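Local coordinates for protein beta-N-acetylhexosaminidase (Microbacterium sp. HJ5, PDB 7BWG) that probably releases terminal non-reducing N-acetyl-D-hexosamine residues from N-acetyl-beta-D-hexosaminides by hydrolysis, as a family 20 glycoside hydrolase, at residues Asp402-Leu413 with Ala447-Arg455; Thr420-Pro430 with Pro466-Ala474. One frame throughout, in Å; residues are numbered along the deposited sequence.

Contact 1. Residues Asp402-Leu413 with Ala447-Arg455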
loop_
_atom_site.group_PDB
_atom_site.type_symbol
_atom_site.label_atom_id
_atom_site.label_comp_id
_atom_site.label_asym_id
_atom_site.label_seq_id
_atom_site.Cartn_x
_atom_site.Cartn_y
_atom_site.Cartn_z
ATOM N N ASP A 402 -22.178 -19.034 -10.092
ATOM C CA ASP A 402 -22.531 -20.040 -9.099
ATOM C C ASP A 402 -23.982 -20.486 -9.201
ATOM O O ASP A 402 -24.417 -21.312 -8.392
ATOM C CB ASP A 402 -22.264 -19.508 -7.690
ATOM C CG ASP A 402 -23.225 -18.407 -7.293
ATOM O OD1 ASP A 402 -23.290 -17.391 -8.014
ATOM O OD2 ASP A 402 -23.918 -18.560 -6.265
ATOM N N MET A 403 -24.739 -19.961 -10.162
ATOM C CA MET A 403 -26.137 -20.332 -10.314
ATOM C C MET A 403 -26.258 -21.640 -11.084
ATOM O O MET A 403 -25.575 -21.850 -12.090
ATOM C CB MET A 403 -26.910 -19.224 -11.031
ATOM C CG MET A 403 -28.369 -19.122 -10.620
ATOM S SD MET A 403 -28.567 -18.624 -8.899
ATOM C CE MET A 403 -27.968 -16.937 -8.953
ATOM N N LYS A 404 -27.142 -22.517 -10.602
ATOM C CA LYS A 404 -27.315 -23.845 -11.178
ATOM C C LYS A 404 -27.571 -23.772 -12.680
ATOM O O LYS A 404 -28.157 -22.810 -13.187
ATOM C CB LYS A 404 -28.486 -24.563 -10.504
ATOM C CG LYS A 404 -28.106 -25.539 -9.407
ATOM C CD LYS A 404 -29.354 -26.037 -8.686
ATOM C CE LYS A 404 -29.076 -27.300 -7.890
ATOM N NZ LYS A 404 -28.736 -28.449 -8.776
ATOM N N TYR A 405 -27.113 -24.806 -13.399
ATOM C CA TYR A 405 -27.538 -24.977 -14.778
ATOM C C TYR A 405 -28.936 -25.589 -14.804
ATOM O O TYR A 405 -29.281 -26.395 -13.939
ATOM C CB TYR A 405 -26.579 -25.887 -15.542
ATOM C CG TYR A 405 -25.313 -25.241 -16.065
ATOM C CD1 TYR A 405 -25.285 -24.641 -17.316
ATOM C CD2 TYR A 405 -24.137 -25.258 -15.321
ATOM C CE1 TYR A 405 -24.129 -24.056 -17.806
ATOM C CE2 TYR A 405 -22.973 -24.674 -15.805
ATOM C CZ TYR A 405 -22.976 -24.075 -17.048
ATOM O OH TYR A 405 -21.823 -23.494 -17.534
ATOM N N PRO A 406 -29.764 -25.217 -15.780
ATOM C CA PRO A 406 -31.044 -25.922 -15.934
ATOM C C PRO A 406 -30.869 -27.352 -16.407
ATOM O O PRO A 406 -31.708 -28.202 -16.086
ATOM C CB PRO A 406 -31.796 -25.067 -16.962
ATOM C CG PRO A 406 -30.721 -24.382 -17.728
ATOM C CD PRO A 406 -29.605 -24.132 -16.762
ATOM N N THR A 407 -29.802 -27.641 -17.155
ATOM C CA THR A 407 -29.538 -28.991 -17.640
ATOM C C THR A 407 -29.337 -29.951 -16.474
ATOM O O THR A 407 -30.167 -30.839 -16.245
ATOM C CB THR A 407 -28.309 -29.006 -18.552
ATOM N N GLY A 408 -28.234 -29.791 -15.741
ATOM C CA GLY A 408 -28.053 -30.496 -14.495
ATOM C C GLY A 408 -26.666 -31.071 -14.276
ATOM O O GLY A 408 -26.426 -32.262 -14.490
ATOM N N PRO A 409 -25.713 -30.228 -13.848
ATOM C CA PRO A 409 -24.439 -30.749 -13.344
ATOM C C PRO A 409 -24.340 -30.632 -11.829
ATOM O O PRO A 409 -23.243 -30.485 -11.277
ATOM C CB PRO A 409 -23.409 -29.865 -14.052
ATOM C CG PRO A 409 -24.093 -28.538 -14.118
ATOM C CD PRO A 409 -25.597 -28.800 -14.185
ATOM N N ASP A 410 -25.503 -30.648 -11.168
ATOM C CA ASP A 410 -25.661 -30.812 -9.723
ATOM C C ASP A 410 -25.464 -29.528 -8.920
ATOM O O ASP A 410 -26.446 -28.881 -8.542
ATOM C CB ASP A 410 -24.718 -31.900 -9.196
ATOM C CG ASP A 410 -25.029 -32.299 -7.767
ATOM O OD1 ASP A 410 -26.154 -32.017 -7.303
ATOM O OD2 ASP A 410 -24.154 -32.903 -7.113
ATOM N N LEU A 411 -24.218 -29.162 -8.625
ATOM C CA LEU A 411 -23.980 -28.109 -7.647
ATOM C C LEU A 411 -24.371 -26.736 -8.203
ATOM O O LEU A 411 -24.651 -26.566 -9.394
ATOM C CB LEU A 411 -22.521 -28.118 -7.183
ATOM C CG LEU A 411 -21.369 -28.334 -8.169
ATOM C CD1 LEU A 411 -21.378 -27.305 -9.275
ATOM C CD2 LEU A 411 -20.035 -28.307 -7.434
ATOM N N GLY A 412 -24.396 -25.754 -7.310
ATOM C CA GLY A 412 -24.822 -24.407 -7.629
ATOM C C GLY A 412 -26.099 -24.034 -6.892
ATOM O O GLY A 412 -26.658 -24.807 -6.112
ATOM N N LEU A 413 -26.556 -22.816 -7.163
ATOM C CA LEU A 413 -27.747 -22.272 -6.534
ATOM C C LEU A 413 -28.767 -21.885 -7.596
ATOM O O LEU A 413 -28.485 -21.881 -8.796
ATOM C CB LEU A 413 -27.406 -21.060 -5.657
ATOM C CG LEU A 413 -26.513 -21.328 -4.444
ATOM C CD1 LEU A 413 -26.114 -20.020 -3.779
ATOM C CD2 LEU A 413 -27.211 -22.248 -3.453
ATOM N N ALA A 447 -18.216 -11.056 -13.315
ATOM C CA ALA A 447 -18.849 -12.375 -13.308
ATOM C C ALA A 447 -18.572 -13.044 -11.967
ATOM O O ALA A 447 -17.558 -13.741 -11.805
ATOM C CB ALA A 447 -18.344 -13.241 -14.460
ATOM N N PRO A 448 -19.443 -12.854 -10.977
ATOM C CA PRO A 448 -19.187 -13.409 -9.640
ATOM C C PRO A 448 -19.441 -14.910 -9.592
ATOM O O PRO A 448 -20.460 -15.400 -10.085
ATOM C CB PRO A 448 -20.178 -12.651 -8.747
ATOM C CG PRO A 448 -20.565 -11.437 -9.548
ATOM C CD PRO A 448 -20.563 -11.902 -10.965
ATOM N N LEU A 449 -18.502 -15.635 -8.988
ATOM C CA LEU A 449 -18.653 -17.055 -8.685
ATOM C C LEU A 449 -18.579 -17.211 -7.172
ATOM O O LEU A 449 -17.498 -17.098 -6.584
ATOM C CB LEU A 449 -17.580 -17.892 -9.382
ATOM C CG LEU A 449 -17.577 -19.394 -9.076
ATOM C CD1 LEU A 449 -17.410 -20.202 -10.351
ATOM C CD2 LEU A 449 -16.488 -19.757 -8.075
ATOM N N TRP A 450 -19.725 -17.451 -6.544
ATOM C CA TRP A 450 -19.781 -17.697 -5.112
ATOM C C TRP A 450 -19.533 -19.174 -4.835
ATOM O O TRP A 450 -19.904 -20.043 -5.626
ATOM C CB TRP A 450 -21.132 -17.261 -4.545
ATOM C CG TRP A 450 -21.476 -15.843 -4.898
ATOM C CD1 TRP A 450 -22.293 -15.425 -5.908
ATOM C CD2 TRP A 450 -21.000 -14.659 -4.251
ATOM N NE1 TRP A 450 -22.360 -14.052 -5.926
ATOM C CE2 TRP A 450 -21.575 -13.559 -4.917
ATOM C CE3 TRP A 450 -20.147 -14.420 -3.171
ATOM C CZ2 TRP A 450 -21.323 -12.243 -4.538
ATOM C CZ3 TRP A 450 -19.898 -13.115 -2.796
ATOM C CH2 TRP A 450 -20.484 -12.042 -3.477
ATOM N N SER A 451 -18.894 -19.454 -3.701
ATOM C CA SER A 451 -18.360 -20.780 -3.406
ATOM C C SER A 451 -19.109 -21.482 -2.277
ATOM O O SER A 451 -18.506 -22.175 -1.458
ATOM C CB SER A 451 -16.874 -20.692 -3.067
ATOM O OG SER A 451 -16.153 -20.042 -4.098
ATOM N N GLU A 452 -20.433 -21.323 -2.219
ATOM C CA GLU A 452 -21.201 -22.057 -1.221
ATOM C C GLU A 452 -21.221 -23.553 -1.515
ATOM O O GLU A 452 -21.247 -24.367 -0.585
ATOM C CB GLU A 452 -22.629 -21.516 -1.142
ATOM C CG GLU A 452 -22.725 -20.092 -0.628
ATOM C CD GLU A 452 -23.054 -19.104 -1.726
ATOM O OE1 GLU A 452 -23.432 -17.956 -1.408
ATOM O OE2 GLU A 452 -22.938 -19.480 -2.910
ATOM N N THR A 453 -21.201 -23.932 -2.793
ATOM C CA THR A 453 -21.275 -25.326 -3.204
ATOM C C THR A 453 -20.015 -25.807 -3.909
ATOM O O THR A 453 -19.919 -26.995 -4.237
ATOM C CB THR A 453 -22.480 -25.541 -4.129
ATOM O OG1 THR A 453 -22.145 -25.116 -5.456
ATOM C CG2 THR A 453 -23.681 -24.745 -3.641
ATOM N N LEU A 454 -19.050 -24.927 -4.147
ATOM C CA LEU A 454 -17.885 -25.232 -4.967
ATOM C C LEU A 454 -16.675 -25.442 -4.067
ATOM O O LEU A 454 -16.231 -24.510 -3.389
ATOM C CB LEU A 454 -17.630 -24.115 -5.980
ATOM C CG LEU A 454 -18.749 -23.874 -7.003
ATOM C CD1 LEU A 454 -19.868 -22.993 -6.460
ATOM C CD2 LEU A 454 -18.191 -23.283 -8.287
ATOM N N ARG A 455 -16.141 -26.662 -4.075
ATOM C CA ARG A 455 -15.068 -27.051 -3.174
ATOM C C ARG A 455 -13.817 -27.533 -3.894
ATOM O O ARG A 455 -12.856 -27.936 -3.228
ATOM C CB ARG A 455 -15.560 -28.146 -2.218
ATOM C CG ARG A 455 -17.056 -28.073 -1.948
ATOM C CD ARG A 455 -17.491 -29.012 -0.837
ATOM N NE ARG A 455 -17.586 -30.395 -1.291
ATOM C CZ ARG A 455 -16.863 -31.395 -0.796
ATOM N NH1 ARG A 455 -15.987 -31.167 0.173
ATOM N NH2 ARG A 455 -17.017 -32.622 -1.271
#
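Thr-453 OG1 takes the backbone N-H of Gly-412 in a weak, bent hydrogen bond (N to OG1 3.0 Å, 123° at the hydrogen), while CB of Leu-411 lies 3.5 Å from the same OG1. CD2 of Leu-411 rests on Thr-453 O, and the same side chain also packs on Asp-459 and Met-463 of helix 457-464. Gly-412 passes close to CA of Lys-404, with backbone angles that leave no room for a CB beside the carbonyl of Leu-411. It lies near the close of an irregular loop whose two ends are tied by the bond from Leu-413 N to Asp-402 O (2.9 Å). Asp-402 lies beside the exit of strand 442-449, which pairs with both 391-393 and 141-147 and so closes the TIM barrel of the catalytic domain; 450-455 continue from its C-terminal end, the end that carries the active site in this fold. With chi1 at 70°, CG of Asp-402 sits between its backbone N and carbonyl carbon, and the carboxylate meets the CD1 edge of Trp-450 with the two planes 77° apart. Tyr-400 and His-176 make edge-to-face contacts with that indole. With an alanine in place of this aspartate the carboxylate goes, which would probably open a gap at the CD1 edge of Trp-450 and leave the indole less firmly held on that side. OD2 of Asp-402 also lies 3.6 Å from OE2 of Glu-452, a like-charge approach, whereas OE1 of Glu-452 forms a salt bridge with Arg-150. Leu-413 crosses the Glu-452 side chain at about a right angle, CD1 touching OE2.

Contact 2. Residues Thr420-Pro430 with Pro466-Ala474; sequences TSVQRAYDWEP and PRIAAAAEA
Arg-467, Tyr-426 and Ala-474 bury the most surface where the short, weakly bonded helix 422-426 runs beside 467-474 of the longer helix, the axes of these segments 8.6 Å apart at closest approach and 16° from parallel. The aliphatic part of Arg-467 does the packing at one end: its CB lies against CB of Ala-425 and its CG lies 3.7 Å from CG2 of Val-422, whose same methyl also reaches CB of Pro-466. Farther out the chain bends at chi3 (-79°), and the guanidinium offers an edge to the carbonyl of Thr-420; the bond from NH1 to Thr-420 O is weak at 3.4 Å, and the stronger partner of NH1 lies in loop 402-413 (Met-403 O). In the middle, Tyr-426 turns a ring edge to the opposing helix, CD1 standing 3.8 Å from CB of Ala-470. Its CG is anti to the backbone N (chi1 -166°), which carries the ring along helix 467-475 until the hydroxyl donates to Glu-473 OE2 at 2.6 Å, meeting that oxygen nearly along its C-O axis. Arg-486 NE also bonds to this hydroxyl, and Arg-494 forms a salt bridge with the other oxygen of Glu-473. Ala-474 fills the far end, its CB 3.5 Å from CZ2 of Trp-428 and 3.7 Å from CG of Pro-430. The indole is tethered by NE1 to Ala-425 O (2.7 Å), the donor standing above the carbonyl plane. Small alanine side chains thus let two near-parallel helices lie close, an arrangement found in the outer helical layer of a TIM barrel, here with one helix preceding the closing strand 442-449 and the other following it.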
loop_
_atom_site.group_PDB
_atom_site.type_symbol
_atom_site.label_atom_id
_atom_site.label_comp_id
_atom_site.label_asym_id
_atom_site.label_seq_id
_atom_site.Cartn_x
_atom_site.Cartn_y
_atom_site.Cartn_z
ATOM N N THR A 420 -29.748 -20.870 -14.317
ATOM C CA THR A 420 -29.342 -19.953 -15.379
ATOM C C THR A 420 -28.801 -20.762 -16.551
ATOM O O THR A 420 -27.763 -21.422 -16.430
ATOM C CB THR A 420 -28.296 -18.961 -14.874
ATOM O OG1 THR A 420 -28.886 -18.091 -13.902
ATOM C CG2 THR A 420 -27.749 -18.130 -16.028
ATOM N N SER A 421 -29.503 -20.710 -17.679
ATOM C CA SER A 421 -28.997 -21.329 -18.892
ATOM C C SER A 421 -27.877 -20.481 -19.485
ATOM O O SER A 421 -27.764 -19.279 -19.222
ATOM C CB SER A 421 -30.119 -21.514 -19.915
ATOM O OG SER A 421 -30.647 -20.267 -20.331
ATOM N N VAL A 422 -27.029 -21.130 -20.287
ATOM C CA VAL A 422 -25.968 -20.407 -20.984
ATOM C C VAL A 422 -26.565 -19.313 -21.859
ATOM O O VAL A 422 -25.994 -18.223 -21.997
ATOM C CB VAL A 422 -25.103 -21.385 -21.802
ATOM C CG1 VAL A 422 -24.055 -20.634 -22.610
ATOM C CG2 VAL A 422 -24.441 -22.400 -20.886
ATOM N N GLN A 423 -27.732 -19.580 -22.450
ATOM C CA GLN A 423 -28.424 -18.563 -23.233
ATOM C C GLN A 423 -28.874 -17.405 -22.351
ATOM O O GLN A 423 -28.686 -16.234 -22.701
ATOM C CB GLN A 423 -29.620 -19.186 -23.951
ATOM C CG GLN A 423 -30.625 -18.173 -24.469
ATOM C CD GLN A 423 -31.409 -18.689 -25.656
ATOM O OE1 GLN A 423 -31.437 -19.890 -25.923
ATOM N NE2 GLN A 423 -32.047 -17.780 -26.382
ATOM N N ARG A 424 -29.476 -17.717 -21.201
ATOM C CA ARG A 424 -29.923 -16.671 -20.288
ATOM C C ARG A 424 -28.753 -15.867 -19.741
ATOM O O ARG A 424 -28.895 -14.669 -19.469
ATOM C CB ARG A 424 -30.731 -17.297 -19.153
ATOM C CG ARG A 424 -31.221 -16.328 -18.105
ATOM C CD ARG A 424 -31.259 -17.018 -16.762
ATOM N NE ARG A 424 -32.335 -16.522 -15.915
ATOM C CZ ARG A 424 -32.542 -16.928 -14.669
ATOM N NH1 ARG A 424 -31.745 -17.834 -14.118
ATOM N NH2 ARG A 424 -33.545 -16.423 -13.971
ATOM N N ALA A 425 -27.588 -16.501 -19.579
ATOM C CA ALA A 425 -26.386 -15.771 -19.195
ATOM C C ALA A 425 -25.931 -14.805 -20.278
ATOM O O ALA A 425 -25.170 -13.876 -19.988
ATOM C CB ALA A 425 -25.258 -16.751 -18.865
ATOM N N TYR A 426 -26.382 -15.007 -21.517
ATOM C CA TYR A 426 -26.040 -14.151 -22.641
ATOM C C TYR A 426 -27.179 -13.239 -23.069
ATOM O O TYR A 426 -26.934 -12.272 -23.798
ATOM C CB TYR A 426 -25.612 -15.015 -23.837
ATOM C CG TYR A 426 -24.929 -14.264 -24.954
ATOM C CD1 TYR A 426 -23.605 -13.864 -24.839
ATOM C CD2 TYR A 426 -25.603 -13.968 -26.132
ATOM C CE1 TYR A 426 -22.974 -13.184 -25.859
ATOM C CE2 TYR A 426 -24.981 -13.289 -27.160
ATOM C CZ TYR A 426 -23.666 -12.898 -27.016
ATOM O OH TYR A 426 -23.038 -12.220 -28.034
ATOM N N ASP A 427 -28.404 -13.512 -22.622
ATOM C CA ASP A 427 -29.596 -12.795 -23.073
ATOM C C ASP A 427 -29.744 -11.455 -22.349
ATOM O O ASP A 427 -30.730 -11.191 -21.661
ATOM C CB ASP A 427 -30.828 -13.668 -22.860
ATOM C CG ASP A 427 -31.798 -13.604 -24.022
ATOM O OD1 ASP A 427 -31.353 -13.343 -25.157
ATOM O OD2 ASP A 427 -33.007 -13.822 -23.795
ATOM N N TRP A 428 -28.743 -10.593 -22.522
ATOM C CA TRP A 428 -28.778 -9.282 -21.887
ATOM C C TRP A 428 -27.747 -8.370 -22.531
ATOM O O TRP A 428 -26.726 -8.829 -23.054
ATOM C CB TRP A 428 -28.527 -9.379 -20.377
ATOM C CG TRP A 428 -27.154 -9.851 -20.017
ATOM C CD1 TRP A 428 -26.649 -11.109 -20.179
ATOM C CD2 TRP A 428 -26.109 -9.073 -19.420
ATOM N NE1 TRP A 428 -25.354 -11.161 -19.723
ATOM C CE2 TRP A 428 -24.999 -9.924 -19.252
ATOM C CE3 TRP A 428 -26.005 -7.740 -19.013
ATOM C CZ2 TRP A 428 -23.801 -9.486 -18.695
ATOM C CZ3 TRP A 428 -24.814 -7.306 -18.460
ATOM C CH2 TRP A 428 -23.728 -8.175 -18.307
ATOM N N GLU A 429 -28.029 -7.070 -22.480
ATOM C CA GLU A 429 -27.134 -6.033 -22.977
ATOM C C GLU A 429 -26.700 -5.165 -21.804
ATOM O O GLU A 429 -27.564 -4.650 -21.073
ATOM C CB GLU A 429 -27.824 -5.184 -24.050
ATOM C CG GLU A 429 -27.202 -3.814 -24.279
ATOM C CD GLU A 429 -25.753 -3.893 -24.718
ATOM O OE1 GLU A 429 -24.928 -3.116 -24.194
ATOM O OE2 GLU A 429 -25.439 -4.734 -25.586
ATOM N N PRO A 430 -25.397 -4.984 -21.570
ATOM C CA PRO A 430 -24.962 -4.153 -20.433
ATOM C C PRO A 430 -25.500 -2.732 -20.459
ATOM O O PRO A 430 -25.536 -2.084 -19.406
ATOM C CB PRO A 430 -23.433 -4.173 -20.556
ATOM C CG PRO A 430 -23.142 -5.472 -21.228
ATOM C CD PRO A 430 -24.266 -5.678 -22.209
ATOM N N PRO A 466 -18.543 -22.348 -19.728
ATOM C CA PRO A 466 -19.434 -21.771 -20.739
ATOM C C PRO A 466 -19.833 -20.322 -20.486
ATOM O O PRO A 466 -19.459 -19.430 -21.254
ATOM C CB PRO A 466 -20.638 -22.711 -20.688
ATOM C CG PRO A 466 -19.991 -24.060 -20.456
ATOM C CD PRO A 466 -18.608 -23.815 -19.833
ATOM N N ARG A 467 -20.577 -20.077 -19.408
ATOM C CA ARG A 467 -21.218 -18.788 -19.191
ATOM C C ARG A 467 -20.261 -17.677 -18.767
ATOM O O ARG A 467 -20.682 -16.516 -18.726
ATOM C CB ARG A 467 -22.329 -18.946 -18.147
ATOM C CG ARG A 467 -23.012 -20.300 -18.225
ATOM C CD ARG A 467 -23.899 -20.556 -17.027
ATOM N NE ARG A 467 -23.122 -20.960 -15.861
ATOM C CZ ARG A 467 -23.658 -21.340 -14.706
ATOM N NH1 ARG A 467 -24.976 -21.372 -14.567
ATOM N NH2 ARG A 467 -22.876 -21.687 -13.695
ATOM N N ILE A 468 -18.994 -17.975 -18.464
ATOM C CA ILE A 468 -18.042 -16.883 -18.278
ATOM C C ILE A 468 -17.664 -16.265 -19.616
ATOM O O ILE A 468 -17.232 -15.108 -19.665
ATOM C CB ILE A 468 -16.782 -17.342 -17.516
ATOM C CG1 ILE A 468 -15.990 -16.132 -17.003
ATOM C CG2 ILE A 468 -15.908 -18.227 -18.387
ATOM C CD1 ILE A 468 -15.039 -16.453 -15.868
ATOM N N ALA A 469 -17.820 -17.012 -20.713
ATOM C CA ALA A 469 -17.644 -16.421 -22.034
ATOM C C ALA A 469 -18.707 -15.365 -22.298
ATOM O O ALA A 469 -18.428 -14.335 -22.924
ATOM C CB ALA A 469 -17.680 -17.509 -23.105
ATOM N N ALA A 470 -19.932 -15.602 -21.822
ATOM C CA ALA A 470 -20.967 -14.579 -21.913
ATOM C C ALA A 470 -20.606 -13.351 -21.088
ATOM O O ALA A 470 -21.069 -12.246 -21.386
ATOM C CB ALA A 470 -22.313 -15.148 -21.465
ATOM N N ALA A 471 -19.787 -13.525 -20.047
ATOM C CA ALA A 471 -19.281 -12.378 -19.301
ATOM C C ALA A 471 -18.263 -11.603 -20.122
ATOM O O ALA A 471 -18.380 -10.383 -20.286
ATOM C CB ALA A 471 -18.663 -12.839 -17.981
ATOM N N ALA A 472 -17.252 -12.301 -20.645
ATOM C CA ALA A 472 -16.249 -11.650 -21.478
ATOM C C ALA A 472 -16.870 -11.041 -22.727
ATOM O O ALA A 472 -16.416 -9.991 -23.197
ATOM C CB ALA A 472 -15.160 -12.652 -21.855
ATOM N N GLU A 473 -17.908 -11.678 -23.273
ATOM C CA GLU A 473 -18.606 -11.110 -24.421
ATOM C C GLU A 473 -19.263 -9.785 -24.057
ATOM O O GLU A 473 -19.109 -8.785 -24.766
ATOM C CB GLU A 473 -19.646 -12.100 -24.946
ATOM C CG GLU A 473 -19.084 -13.151 -25.884
ATOM C CD GLU A 473 -19.298 -12.800 -27.342
ATOM O OE1 GLU A 473 -18.342 -12.944 -28.132
ATOM O OE2 GLU A 473 -20.420 -12.382 -27.696
ATOM N N ALA A 474 -20.000 -9.760 -22.944
ATOM C CA ALA A 474 -20.618 -8.516 -22.501
ATOM C C ALA A 474 -19.573 -7.484 -22.103
ATOM O O ALA A 474 -19.797 -6.279 -22.264
ATOM C CB ALA A 474 -21.568 -8.789 -21.335
#

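In the fold
The two contacts interlock along the chain, their segments alternating, and their centres lie about 15 Å apart. Loop 402-413 of contact 1 reaches the Thr-420 end of contact 2: Lys-404 O and Thr-420 N, 2.8 Å apart, probably form a hydrogen bond. Arg-467 makes the other tie, with NH1 2.6 Å from Met-403 O, probably also hydrogen-bonded, and a cation-pi contact between its guanidinium and Tyr-405. Contact 1 sits where the last barrel strand runs out into its loop, and contact 2 among the helices outside the barrel. Both lie away from Glu-320, the predicted proton donor.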